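Local coordinates for protein purine nucleoside phosphorylase (Grouper iridovirus, PDB 3KHS) that probably catalyses the phosphorolysis of purine nucleosides to free base and ribose 1-phosphate in purine salvage, and is built as a trimer, at residues A12-Q17 with I43-S48; P22-V27 with I107-N112; S64-S69 with C77-F82. All blocks are in the same frame, centred on the assembly; numbering follows the deposited sequence.

Interaction 1 of 3, residues A12-Q17 with I43-S48; sequences AWLNKQ and ITVAYS
Leu14 and Val45 mark the place where the last part of helix 3-15 passes over strand 42-46, their CA atoms 8.5 Å apart. The spacing hardly changes further along, with CA of Gln17 8.2 Å from CA of Ile43, and no hydrogen bond links the two segments. Within its segment Gln17 N donates to Leu14 O, and the strand passes into a 3-10 turn at Tyr47. Val45 is the residue of the strand that Trp13, Leu14 and Gln17 all approach. Its CG1, anti to the backbone N (chi1 -169°), meets the rim of the Trp13 indole near the ring plane, with CZ3 of Trp13 at 4.0 Å from CG1 of Val45. CG of Trp13 is likewise anti to its backbone N (chi1 180°), and the six-membered ring end of the indole lies nearer the strand. The same Val45 methyl has Leu14 CD2 at 4.4 Å, a looser contact, while the other methyl, CG2 of Val45, faces OE1 of Gln17 at 4.3 Å. The amide of Gln17 folds back over the indole: its NE2 stands 3.7 Å above the Trp13 ring plane, offset toward the rim. Ile43 adds a marginal contact through CG1, toward the carbonyl oxygen of Gln17. Around this small patch Ile50 touches both Leu14 and Val45, Pro51 lies against Trp13, and Leu14 continues onto Leu65 and Phe67 of the adjoining strand. The arrangement is a helix laid on a beta-sheet by mainly apolar contacts, here the N-terminal helix against strand 42-46 at the periphery of the alpha/beta phosphorylase fold.

Interaction 2 of 3, residues P22-V27 with I107-N112; sequences PVLGIV and IVVLTN
CG1 of Val27 is anti to the backbone N (chi1 -173°), which leaves CG2 beside that N and anti to the carbonyl carbon; CG2 of Val27 lies 3.4 Å from CD1 of Leu110, the two side chains lying side by side and pointing the same way. On the other face of the sheet CG of Leu24 is anti to the backbone N (chi1 175°), and CD1 of Leu24 rests 3.7 Å from CG2 of Ile107 and also touches CG2 of Val109. The backbones run parallel in register, Leu24 opposite Ile107 through Val27 opposite Leu110. Gly25 both gives and receives: its N is 2.7 Å from Ile107 O in a nearly linear bond, and its O takes Val109 N at 2.7 Å. Val27 N then bonds to Val109 O. Further along, Val27 O is gripped twice by one residue, by Thr111 N at 3.1 Å and by Thr111 OG1 at 3.0 Å, the hydroxyl arriving in the carbonyl plane on a lone pair. That hydroxyl also bonds to the backbone N of Gly29, and Thr111 O receives NH1 of Arg81. Helix 257-279 packs on Leu24 and Ile107, and helix 95-102 on Val27 and Val108. Main-chain polarity is thus spent inside the sheet beneath apolar cover, while the paired bonds of Thr111 fix Val27 O to the neighbouring strand close to the phosphate-binding Arg81.

Interaction 3 of 3, residues S64-S69 with C77-F82; sequences SLIFGS and CMKGRF. With PO4 (phosphate ion), chain G.
Ser64 to Ile66 and Cys77 to Lys79 form the antiparallel pairing of a beta hairpin, strands 64-70 and 73-79, within the mixed central sheet. Ser64 with Lys79 and Ile66 with Cys77 are hydrogen-bonded pairs, and Leu65 with Met78 is the non-hydrogen-bonded pair between them. Ile66 and Cys77 exchange two bonds, Ile66 N to Cys77 O at 2.8 Å and Cys77 N to Ile66 O at 2.7 Å. Lys79 N reaches Ser64 O at 2.8 Å with the donor almost in line with the carbonyl, whereas the return bond from Ser64 N is weak. On the face shared by Ser64, Ile66, Cys77 and Lys79, the aliphatic part of the lysine lies across the isoleucine tip, with CD of Lys79 3.3 Å from CD1 of Ile66, and CB of Lys79 lies 3.8 Å from OG of Ser64. Bending at chi3 (77°) turns CE of Lys79 out of line with the stem, and the ammonium reaches a long, weak ion pair with Asp37. On the face of Leu65 and Met78, Leu65 CD1 touches Met78 CG at 3.6 Å.

Beyond the pairing the chain leads to Arg81, whose NH1 donates to O2 of the bound phosphate ion at 3.0 Å; NE makes a salt bridge with Glu221. Ser30, His83, Ala113 and Ser217 also hold the ion, probably from the crystallisation liquor, consistent with the phosphate site of a phosphorolytic enzyme. Strand 42-46 borders the hairpin along strand 64-70 and strand 24-28 along strand 73-79, while Pro96, Met97 and Phe100 of helix 95-102 pack against Met78.

Interactions 2 and 3 are buried pairings in one sheet, whereas interaction 1 is partly buried and its centre lies about 20 Å from the centre of the chain, against about 7 Å for the centre of interaction 2. Their chemistry follows that gradient: mainly apolar contact, with no hydrogen bond across it, joins helix to strand in interaction 1, while main-chain bonds dominate the other two, parallel in interaction 2 and antiparallel in interaction 3. Interaction 3 is the bridge. Ile43 N probably bonds to Phe67 O and Tyr47 OH to Gly80 O, joining it to interaction 1; Ile26 O probably accepts from Met78 N, joining it to interaction 2. The bound phosphate adjoins the inner pair.

Interaction 1 of 3, residues A12-Q17 with I43-S48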
ATOM      1  N   ALA B  12      -2.710  28.367  18.166  1.00 45.42           N
ATOM      2  CA  ALA B  12      -3.121  29.607  18.794  1.00 44.34           C
ATOM      3  C   ALA B  12      -3.813  29.332  20.125  1.00 46.37           C
ATOM      4  O   ALA B  12      -3.686  30.113  21.065  1.00 49.30           O
ATOM      5  CB  ALA B  12      -4.041  30.391  17.868  1.00 42.31           C
ATOM      6  N   TRP B  13      -4.529  28.215  20.217  1.00 43.69           N
ATOM      7  CA  TRP B  13      -5.231  27.877  21.450  1.00 41.94           C
ATOM      8  C   TRP B  13      -4.255  27.424  22.525  1.00 47.42           C
ATOM      9  O   TRP B  13      -4.460  27.677  23.716  1.00 51.25           O
ATOM     10  CB  TRP B  13      -6.275  26.786  21.179  1.00 30.40           C
ATOM     11  CG  TRP B  13      -7.063  26.347  22.368  1.00 26.49           C
ATOM     12  CD1 TRP B  13      -8.295  26.808  22.751  1.00 24.28           C
ATOM     13  CD2 TRP B  13      -6.711  25.319  23.317  1.00 25.65           C
ATOM     14  NE1 TRP B  13      -8.737  26.130  23.877  1.00 23.19           N
ATOM     15  CE2 TRP B  13      -7.782  25.213  24.243  1.00 27.04           C
ATOM     16  CE3 TRP B  13      -5.607  24.477  23.471  1.00 29.97           C
ATOM     17  CZ2 TRP B  13      -7.773  24.299  25.299  1.00 26.42           C
ATOM     18  CZ3 TRP B  13      -5.602  23.561  24.532  1.00 35.66           C
ATOM     19  CH2 TRP B  13      -6.682  23.483  25.428  1.00 30.80           C
ATOM     20  N   LEU B  14      -3.195  26.742  22.112  1.00 48.30           N
ATOM     21  CA  LEU B  14      -2.205  26.279  23.077  1.00 50.12           C
ATOM     22  C   LEU B  14      -1.384  27.483  23.508  1.00 52.78           C
ATOM     23  O   LEU B  14      -1.038  27.617  24.677  1.00 51.39           O
ATOM     24  CB  LEU B  14      -1.277  25.220  22.464  1.00 43.92           C
ATOM     25  CG  LEU B  14      -1.847  23.812  22.227  1.00 35.88           C
ATOM     26  CD1 LEU B  14      -1.056  23.108  21.116  1.00 29.93           C
ATOM     27  CD2 LEU B  14      -1.824  23.032  23.511  1.00 30.60           C
ATOM     28  N   ASN B  15      -1.087  28.366  22.559  1.00 54.20           N
ATOM     29  CA  ASN B  15      -0.287  29.544  22.855  1.00 55.70           C
ATOM     30  C   ASN B  15      -0.867  30.413  23.945  1.00 56.97           C
ATOM     31  O   ASN B  15      -0.136  31.067  24.676  1.00 59.07           O
ATOM     32  CB  ASN B  15      -0.077  30.366  21.598  1.00 55.13           C
ATOM     33  CG  ASN B  15       1.196  30.004  20.898  1.00 54.57           C
ATOM     34  OD1 ASN B  15       1.356  30.239  19.698  1.00 50.91           O
ATOM     35  ND2 ASN B  15       2.129  29.429  21.653  1.00 57.43           N
ATOM     36  N   LYS B  16      -2.182  30.420  24.064  1.00 59.68           N
ATOM     37  CA  LYS B  16      -2.823  31.225  25.086  1.00 64.27           C
ATOM     38  C   LYS B  16      -2.247  30.908  26.458  1.00 65.90           C
ATOM     39  O   LYS B  16      -2.172  31.774  27.331  1.00 67.90           O
ATOM     40  CB  LYS B  16      -4.343  30.981  25.093  1.00 64.16           C
ATOM     41  CG  LYS B  16      -5.122  31.854  24.096  1.00 64.78           C
ATOM     42  CD  LYS B  16      -6.578  31.400  23.922  1.00 68.46           C
ATOM     43  CE  LYS B  16      -7.357  31.379  25.231  1.00 69.15           C
ATOM     44  NZ  LYS B  16      -8.580  30.541  25.098  1.00 68.55           N
ATOM     45  N   GLN B  17      -1.809  29.670  26.639  1.00 64.84           N
ATOM     46  CA  GLN B  17      -1.287  29.237  27.929  1.00 60.39           C
ATOM     47  C   GLN B  17       0.237  29.182  28.024  1.00 60.74           C
ATOM     48  O   GLN B  17       0.780  28.587  28.954  1.00 62.48           O
ATOM     49  CB  GLN B  17      -1.924  27.876  28.253  1.00 59.80           C
ATOM     50  CG  GLN B  17      -3.470  27.929  28.187  1.00 59.14           C
ATOM     51  CD  GLN B  17      -4.147  26.633  27.715  1.00 62.11           C
ATOM     52  OE1 GLN B  17      -3.960  25.559  28.304  1.00 57.51           O
ATOM     53  NE2 GLN B  17      -4.959  26.739  26.652  1.00 52.88           N
ATOM     54  N   ILE B  43       4.029  22.986  31.908  1.00 60.22           N
ATOM     55  CA  ILE B  43       2.592  23.100  31.829  1.00 57.35           C
ATOM     56  C   ILE B  43       2.199  21.826  31.084  1.00 58.67           C
ATOM     57  O   ILE B  43       2.862  21.430  30.120  1.00 58.68           O
ATOM     58  CB  ILE B  43       2.181  24.334  31.014  1.00 56.77           C
ATOM     59  CG1 ILE B  43       2.672  25.592  31.727  1.00 57.01           C
ATOM     60  CG2 ILE B  43       0.672  24.376  30.840  1.00 52.49           C
ATOM     61  CD1 ILE B  43       2.216  25.669  33.174  1.00 63.55           C
ATOM     62  N   THR B  44       1.140  21.169  31.533  1.00 56.96           N
ATOM     63  CA  THR B  44       0.710  19.945  30.884  1.00 54.53           C
ATOM     64  C   THR B  44      -0.707  20.042  30.349  1.00 53.78           C
ATOM     65  O   THR B  44      -1.614  20.489  31.055  1.00 54.96           O
ATOM     66  CB  THR B  44       0.812  18.760  31.852  1.00 53.69           C
ATOM     67  OG1 THR B  44       2.184  18.587  32.231  1.00 53.39           O
ATOM     68  CG2 THR B  44       0.278  17.477  31.197  1.00 46.43           C
ATOM     69  N   VAL B  45      -0.892  19.622  29.099  1.00 49.38           N
ATOM     70  CA  VAL B  45      -2.200  19.657  28.477  1.00 45.39           C
ATOM     71  C   VAL B  45      -2.541  18.291  27.901  1.00 45.15           C
ATOM     72  O   VAL B  45      -1.892  17.833  26.965  1.00 48.33           O
ATOM     73  CB  VAL B  45      -2.240  20.719  27.368  1.00 39.34           C
ATOM     74  CG1 VAL B  45      -3.658  20.945  26.923  1.00 41.16           C
ATOM     75  CG2 VAL B  45      -1.617  22.021  27.867  1.00 40.46           C
ATOM     76  N   ALA B  46      -3.560  17.642  28.462  1.00 44.08           N
ATOM     77  CA  ALA B  46      -3.988  16.328  27.992  1.00 40.24           C
ATOM     78  C   ALA B  46      -4.403  16.438  26.539  1.00 42.08           C
ATOM     79  O   ALA B  46      -4.982  17.467  26.137  1.00 42.26           O
ATOM     80  CB  ALA B  46      -5.147  15.859  28.804  1.00 36.59           C
ATOM     81  N   TYR B  47      -4.122  15.398  25.751  1.00 38.78           N
ATOM     82  CA  TYR B  47      -4.512  15.417  24.335  1.00 43.37           C
ATOM     83  C   TYR B  47      -6.037  15.600  24.204  1.00 45.23           C
ATOM     84  O   TYR B  47      -6.533  16.275  23.303  1.00 43.93           O
ATOM     85  CB  TYR B  47      -4.110  14.114  23.622  1.00 36.77           C
ATOM     86  CG  TYR B  47      -2.637  13.974  23.323  1.00 38.82           C
ATOM     87  CD1 TYR B  47      -1.767  15.058  23.467  1.00 35.40           C
ATOM     88  CD2 TYR B  47      -2.102  12.745  22.919  1.00 34.70           C
ATOM     89  CE1 TYR B  47      -0.407  14.928  23.229  1.00 31.59           C
ATOM     90  CE2 TYR B  47      -0.742  12.597  22.673  1.00 27.23           C
ATOM     91  CZ  TYR B  47       0.110  13.700  22.833  1.00 36.75           C
ATOM     92  OH  TYR B  47       1.471  13.585  22.603  1.00 35.34           O
ATOM     93  N   SER B  48      -6.766  14.993  25.129  1.00 45.93           N
ATOM     94  CA  SER B  48      -8.213  15.032  25.127  1.00 49.70           C
ATOM     95  C   SER B  48      -8.823  16.432  25.196  1.00 52.50           C
ATOM     96  O   SER B  48      -9.956  16.645  24.760  1.00 55.19           O
ATOM     97  CB  SER B  48      -8.727  14.184  26.280  1.00 45.35           C
ATOM     98  OG  SER B  48      -8.225  14.660  27.511  1.00 41.44           O
TER

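Interaction 2 of 3, residues P22-V27 with I107-N112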
ATOM      1  N   PRO B  22       7.607  27.207  22.200  1.00 52.99           N
ATOM      2  CA  PRO B  22       8.605  26.144  22.124  1.00 49.20           C
ATOM      3  C   PRO B  22       9.397  26.258  20.827  1.00 47.85           C
ATOM      4  O   PRO B  22       8.849  26.622  19.794  1.00 49.51           O
ATOM      5  CB  PRO B  22       7.752  24.887  22.181  1.00 50.87           C
ATOM      6  CG  PRO B  22       6.495  25.324  21.485  1.00 48.20           C
ATOM      7  CD  PRO B  22       6.249  26.641  22.153  1.00 53.15           C
ATOM      8  N   VAL B  23      10.695  25.973  20.887  1.00 45.97           N
ATOM      9  CA  VAL B  23      11.533  26.044  19.693  1.00 44.02           C
ATOM     10  C   VAL B  23      11.995  24.625  19.306  1.00 44.54           C
ATOM     11  O   VAL B  23      12.374  24.353  18.148  1.00 41.98           O
ATOM     12  CB  VAL B  23      12.768  26.959  19.922  1.00 42.87           C
ATOM     13  CG1 VAL B  23      13.568  26.485  21.129  1.00 42.23           C
ATOM     14  CG2 VAL B  23      13.652  26.961  18.677  1.00 46.62           C
ATOM     15  N   LEU B  24      11.970  23.727  20.288  1.00 38.39           N
ATOM     16  CA  LEU B  24      12.338  22.343  20.055  1.00 40.99           C
ATOM     17  C   LEU B  24      11.188  21.416  20.437  1.00 38.34           C
ATOM     18  O   LEU B  24      10.542  21.592  21.479  1.00 42.30           O
ATOM     19  CB  LEU B  24      13.572  21.935  20.862  1.00 41.75           C
ATOM     20  CG  LEU B  24      13.858  20.432  20.694  1.00 39.66           C
ATOM     21  CD1 LEU B  24      15.173  20.230  19.997  1.00 34.47           C
ATOM     22  CD2 LEU B  24      13.847  19.761  22.031  1.00 38.17           C
ATOM     23  N   GLY B  25      10.941  20.421  19.599  1.00 35.43           N
ATOM     24  CA  GLY B  25       9.870  19.477  19.884  1.00 35.79           C
ATOM     25  C   GLY B  25      10.360  18.057  20.134  1.00 34.47           C
ATOM     26  O   GLY B  25      11.377  17.625  19.598  1.00 35.99           O
ATOM     27  N   ILE B  26       9.631  17.316  20.951  1.00 36.22           N
ATOM     28  CA  ILE B  26      10.003  15.940  21.257  1.00 39.57           C
ATOM     29  C   ILE B  26       8.768  15.046  21.140  1.00 40.84           C
ATOM     30  O   ILE B  26       7.695  15.418  21.603  1.00 41.35           O
ATOM     31  CB  ILE B  26      10.535  15.771  22.717  1.00 41.12           C
ATOM     32  CG1 ILE B  26      11.619  16.803  23.022  1.00 41.95           C
ATOM     33  CG2 ILE B  26      11.074  14.335  22.922  1.00 27.12           C
ATOM     34  CD1 ILE B  26      11.981  16.867  24.491  1.00 38.70           C
ATOM     35  N   VAL B  27       8.933  13.873  20.527  1.00 41.92           N
ATOM     36  CA  VAL B  27       7.847  12.901  20.385  1.00 36.15           C
ATOM     37  C   VAL B  27       8.347  11.657  21.110  1.00 38.33           C
ATOM     38  O   VAL B  27       9.363  11.086  20.708  1.00 40.71           O
ATOM     39  CB  VAL B  27       7.605  12.499  18.903  1.00 32.61           C
ATOM     40  CG1 VAL B  27       6.350  11.609  18.790  1.00 31.85           C
ATOM     41  CG2 VAL B  27       7.450  13.715  18.045  1.00 22.68           C
ATOM     42  N   ILE B 107      13.198  22.380  15.519  1.00 40.48           N
ATOM     43  CA  ILE B 107      13.835  21.074  15.534  1.00 42.88           C
ATOM     44  C   ILE B 107      12.940  20.070  16.247  1.00 39.47           C
ATOM     45  O   ILE B 107      12.343  20.384  17.281  1.00 37.14           O
ATOM     46  CB  ILE B 107      15.190  21.133  16.257  1.00 43.73           C
ATOM     47  CG1 ILE B 107      16.138  22.068  15.498  1.00 43.62           C
ATOM     48  CG2 ILE B 107      15.769  19.731  16.385  1.00 42.27           C
ATOM     49  CD1 ILE B 107      17.421  22.399  16.271  1.00 44.64           C
ATOM     50  N   VAL B 108      12.821  18.874  15.680  1.00 34.65           N
ATOM     51  CA  VAL B 108      12.000  17.847  16.307  1.00 34.24           C
ATOM     52  C   VAL B 108      12.837  16.584  16.579  1.00 33.78           C
ATOM     53  O   VAL B 108      13.532  16.080  15.695  1.00 32.34           O
ATOM     54  CB  VAL B 108      10.789  17.488  15.426  1.00 36.13           C
ATOM     55  CG1 VAL B 108      10.013  16.304  16.033  1.00 31.08           C
ATOM     56  CG2 VAL B 108       9.872  18.704  15.272  1.00 36.67           C
ATOM     57  N   VAL B 109      12.789  16.096  17.817  1.00 36.46           N
ATOM     58  CA  VAL B 109      13.531  14.892  18.206  1.00 30.47           C
ATOM     59  C   VAL B 109      12.480  13.790  18.445  1.00 34.44           C
ATOM     60  O   VAL B 109      11.676  13.879  19.388  1.00 35.10           O
ATOM     61  CB  VAL B 109      14.321  15.099  19.526  1.00 31.91           C
ATOM     62  CG1 VAL B 109      15.086  13.812  19.882  1.00 32.49           C
ATOM     63  CG2 VAL B 109      15.309  16.280  19.410  1.00 27.09           C
ATOM     64  N   LEU B 110      12.498  12.764  17.596  1.00 29.53           N
ATOM     65  CA  LEU B 110      11.554  11.647  17.680  1.00 31.28           C
ATOM     66  C   LEU B 110      12.216  10.386  18.232  1.00 29.52           C
ATOM     67  O   LEU B 110      13.379  10.115  17.964  1.00 34.75           O
ATOM     68  CB  LEU B 110      11.019  11.276  16.289  1.00 31.39           C
ATOM     69  CG  LEU B 110      10.466  12.156  15.147  1.00 36.41           C
ATOM     70  CD1 LEU B 110       9.020  12.450  15.350  1.00 29.30           C
ATOM     71  CD2 LEU B 110      11.289  13.409  14.996  1.00 31.61           C
ATOM     72  N   THR B 111      11.465   9.613  18.994  1.00 31.11           N
ATOM     73  CA  THR B 111      11.953   8.358  19.534  1.00 32.18           C
ATOM     74  C   THR B 111      10.881   7.304  19.255  1.00 34.76           C
ATOM     75  O   THR B 111       9.702   7.646  19.052  1.00 36.53           O
ATOM     76  CB  THR B 111      12.164   8.431  21.050  1.00 32.08           C
ATOM     77  OG1 THR B 111      10.908   8.677  21.697  1.00 29.14           O
ATOM     78  CG2 THR B 111      13.173   9.513  21.397  1.00 32.79           C
ATOM     79  N   ASN B 112      11.289   6.035  19.218  1.00 32.01           N
ATOM     80  CA  ASN B 112      10.343   4.942  19.016  1.00 31.03           C
ATOM     81  C   ASN B 112      11.004   3.653  19.453  1.00 34.28           C
ATOM     82  O   ASN B 112      12.209   3.614  19.704  1.00 36.88           O
ATOM     83  CB  ASN B 112       9.913   4.832  17.556  1.00 29.60           C
ATOM     84  CG  ASN B 112      11.055   4.463  16.615  1.00 28.56           C
ATOM     85  OD1 ASN B 112      11.806   3.523  16.870  1.00 37.02           O
ATOM     86  ND2 ASN B 112      11.165   5.177  15.504  1.00 26.79           N
TER

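Interaction 3 of 3, residues S64-S69 with C77-F82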
ATOM      1  N   SER B  64      -0.490  13.158  26.583  1.00 47.42           N
ATOM      2  CA  SER B  64      -0.391  14.546  26.991  1.00 46.61           C
ATOM      3  C   SER B  64       0.750  15.277  26.326  1.00 48.24           C
ATOM      4  O   SER B  64       1.762  14.689  25.945  1.00 49.16           O
ATOM      5  CB  SER B  64      -0.250  14.659  28.507  1.00 47.50           C
ATOM      6  OG  SER B  64       0.690  13.725  29.011  1.00 47.39           O
ATOM      7  N   LEU B  65       0.566  16.582  26.193  1.00 49.13           N
ATOM      8  CA  LEU B  65       1.540  17.467  25.577  1.00 44.72           C
ATOM      9  C   LEU B  65       2.153  18.260  26.734  1.00 47.62           C
ATOM     10  O   LEU B  65       1.434  18.842  27.540  1.00 51.16           O
ATOM     11  CB  LEU B  65       0.812  18.387  24.605  1.00 37.97           C
ATOM     12  CG  LEU B  65       1.525  19.031  23.426  1.00 38.12           C
ATOM     13  CD1 LEU B  65       2.265  17.968  22.648  1.00 38.68           C
ATOM     14  CD2 LEU B  65       0.499  19.747  22.525  1.00 33.32           C
ATOM     15  N   ILE B  66       3.477  18.276  26.821  1.00 46.64           N
ATOM     16  CA  ILE B  66       4.164  18.966  27.906  1.00 44.06           C
ATOM     17  C   ILE B  66       5.006  20.128  27.415  1.00 43.90           C
ATOM     18  O   ILE B  66       5.798  19.973  26.484  1.00 42.27           O
ATOM     19  CB  ILE B  66       5.077  17.979  28.686  1.00 41.82           C
ATOM     20  CG1 ILE B  66       4.257  16.791  29.181  1.00 46.25           C
ATOM     21  CG2 ILE B  66       5.710  18.659  29.884  1.00 44.38           C
ATOM     22  CD1 ILE B  66       5.023  15.887  30.122  1.00 51.93           C
ATOM     23  N   PHE B  67       4.822  21.297  28.024  1.00 43.83           N
ATOM     24  CA  PHE B  67       5.614  22.471  27.638  1.00 47.59           C
ATOM     25  C   PHE B  67       6.532  22.824  28.778  1.00 48.86           C
ATOM     26  O   PHE B  67       6.082  22.942  29.924  1.00 54.60           O
ATOM     27  CB  PHE B  67       4.748  23.683  27.338  1.00 42.89           C
ATOM     28  CG  PHE B  67       3.798  23.475  26.225  1.00 41.71           C
ATOM     29  CD1 PHE B  67       2.605  22.803  26.439  1.00 37.18           C
ATOM     30  CD2 PHE B  67       4.104  23.922  24.946  1.00 42.98           C
ATOM     31  CE1 PHE B  67       1.735  22.577  25.397  1.00 37.44           C
ATOM     32  CE2 PHE B  67       3.229  23.696  23.886  1.00 37.73           C
ATOM     33  CZ  PHE B  67       2.047  23.024  24.110  1.00 35.62           C
ATOM     34  N   GLY B  68       7.814  23.003  28.468  1.00 43.10           N
ATOM     35  CA  GLY B  68       8.769  23.325  29.502  1.00 42.53           C
ATOM     36  C   GLY B  68      10.159  23.438  28.923  1.00 47.10           C
ATOM     37  O   GLY B  68      10.359  23.304  27.717  1.00 46.77           O
ATOM     38  N   SER B  69      11.134  23.673  29.784  1.00 50.59           N
ATOM     39  CA  SER B  69      12.500  23.833  29.321  1.00 52.48           C
ATOM     40  C   SER B  69      13.417  22.703  29.735  1.00 48.58           C
ATOM     41  O   SER B  69      13.190  22.008  30.728  1.00 45.03           O
ATOM     42  CB  SER B  69      13.097  25.126  29.859  1.00 55.09           C
ATOM     43  OG  SER B  69      13.501  24.929  31.205  1.00 63.06           O
ATOM     44  N   CYS B  77       6.782  18.647  24.379  1.00 41.08           N
ATOM     45  CA  CYS B  77       6.991  17.211  24.327  1.00 38.89           C
ATOM     46  C   CYS B  77       5.699  16.419  24.234  1.00 40.26           C
ATOM     47  O   CYS B  77       4.796  16.599  25.048  1.00 37.23           O
ATOM     48  CB  CYS B  77       7.752  16.752  25.563  1.00 35.74           C
ATOM     49  SG  CYS B  77       7.899  14.925  25.775  1.00 38.88           S
ATOM     50  N   MET B  78       5.623  15.548  23.228  1.00 37.92           N
ATOM     51  CA  MET B  78       4.479  14.674  23.015  1.00 32.34           C
ATOM     52  C   MET B  78       4.703  13.402  23.820  1.00 37.83           C
ATOM     53  O   MET B  78       5.661  12.677  23.576  1.00 42.17           O
ATOM     54  CB  MET B  78       4.356  14.302  21.528  1.00 37.49           C
ATOM     55  CG  MET B  78       3.575  15.324  20.631  1.00 27.94           C
ATOM     56  SD  MET B  78       3.397  14.845  18.904  1.00 35.24           S
ATOM     57  CE  MET B  78       2.033  13.704  18.942  1.00 19.76           C
ATOM     58  N   LYS B  79       3.844  13.147  24.802  1.00 40.86           N
ATOM     59  CA  LYS B  79       3.929  11.922  25.585  1.00 40.12           C
ATOM     60  C   LYS B  79       2.893  10.988  24.958  1.00 40.96           C
ATOM     61  O   LYS B  79       1.767  10.894  25.429  1.00 41.05           O
ATOM     62  CB  LYS B  79       3.604  12.182  27.062  1.00 40.60           C
ATOM     63  CG  LYS B  79       4.800  12.701  27.863  1.00 39.34           C
ATOM     64  CD  LYS B  79       4.540  12.741  29.349  1.00 39.06           C
ATOM     65  CE  LYS B  79       4.625  11.362  29.984  1.00 42.86           C
ATOM     66  NZ  LYS B  79       4.753  11.455  31.488  1.00 42.77           N
ATOM     67  N   GLY B  80       3.283  10.326  23.869  1.00 41.38           N
ATOM     68  CA  GLY B  80       2.385   9.427  23.177  1.00 38.31           C
ATOM     69  C   GLY B  80       2.203   9.992  21.790  1.00 41.94           C
ATOM     70  O   GLY B  80       2.184  11.209  21.627  1.00 43.06           O
ATOM     71  N   ARG B  81       2.088   9.130  20.783  1.00 40.22           N
ATOM     72  CA  ARG B  81       1.907   9.601  19.416  1.00 34.60           C
ATOM     73  C   ARG B  81       0.723   8.868  18.780  1.00 35.15           C
ATOM     74  O   ARG B  81       0.047   8.118  19.450  1.00 31.62           O
ATOM     75  CB  ARG B  81       3.181   9.373  18.606  1.00 32.72           C
ATOM     76  CG  ARG B  81       3.701   7.909  18.604  1.00 29.75           C
ATOM     77  CD  ARG B  81       4.252   7.537  17.232  1.00 21.63           C
ATOM     78  NE  ARG B  81       5.399   8.376  16.887  1.00 28.95           N
ATOM     79  CZ  ARG B  81       6.610   8.230  17.406  1.00 27.01           C
ATOM     80  NH1 ARG B  81       6.856   7.259  18.303  1.00 26.64           N
ATOM     81  NH2 ARG B  81       7.578   9.062  17.038  1.00 38.31           N
ATOM     82  N   PHE B  82       0.463   9.112  17.500  1.00 33.91           N
ATOM     83  CA  PHE B  82      -0.637   8.465  16.799  1.00 36.28           C
ATOM     84  C   PHE B  82      -0.069   7.607  15.667  1.00 35.75           C
ATOM     85  O   PHE B  82       0.906   7.998  15.029  1.00 39.74           O
ATOM     86  CB  PHE B  82      -1.603   9.542  16.250  1.00 30.82           C
ATOM     87  CG  PHE B  82      -2.234  10.366  17.331  1.00 33.53           C
ATOM     88  CD1 PHE B  82      -3.212   9.817  18.155  1.00 28.44           C
ATOM     89  CD2 PHE B  82      -1.748  11.638  17.633  1.00 33.29           C
ATOM     90  CE1 PHE B  82      -3.688  10.518  19.278  1.00 27.37           C
ATOM     91  CE2 PHE B  82      -2.222  12.352  18.761  1.00 33.96           C
ATOM     92  CZ  PHE B  82      -3.187  11.789  19.580  1.00 27.03           C
TER
HETATM   93  P   PO4 G 291       6.377   3.507  18.562  1.00 37.50           P
HETATM   94  O1  PO4 G 291       7.490   3.769  19.513  1.00 37.10           O
HETATM   95  O2  PO4 G 291       5.413   4.652  18.588  1.00 35.50           O
HETATM   96  O3  PO4 G 291       6.913   3.365  17.176  1.00 36.46           O
HETATM   97  O4  PO4 G 291       5.682   2.252  18.959  1.00 39.15           O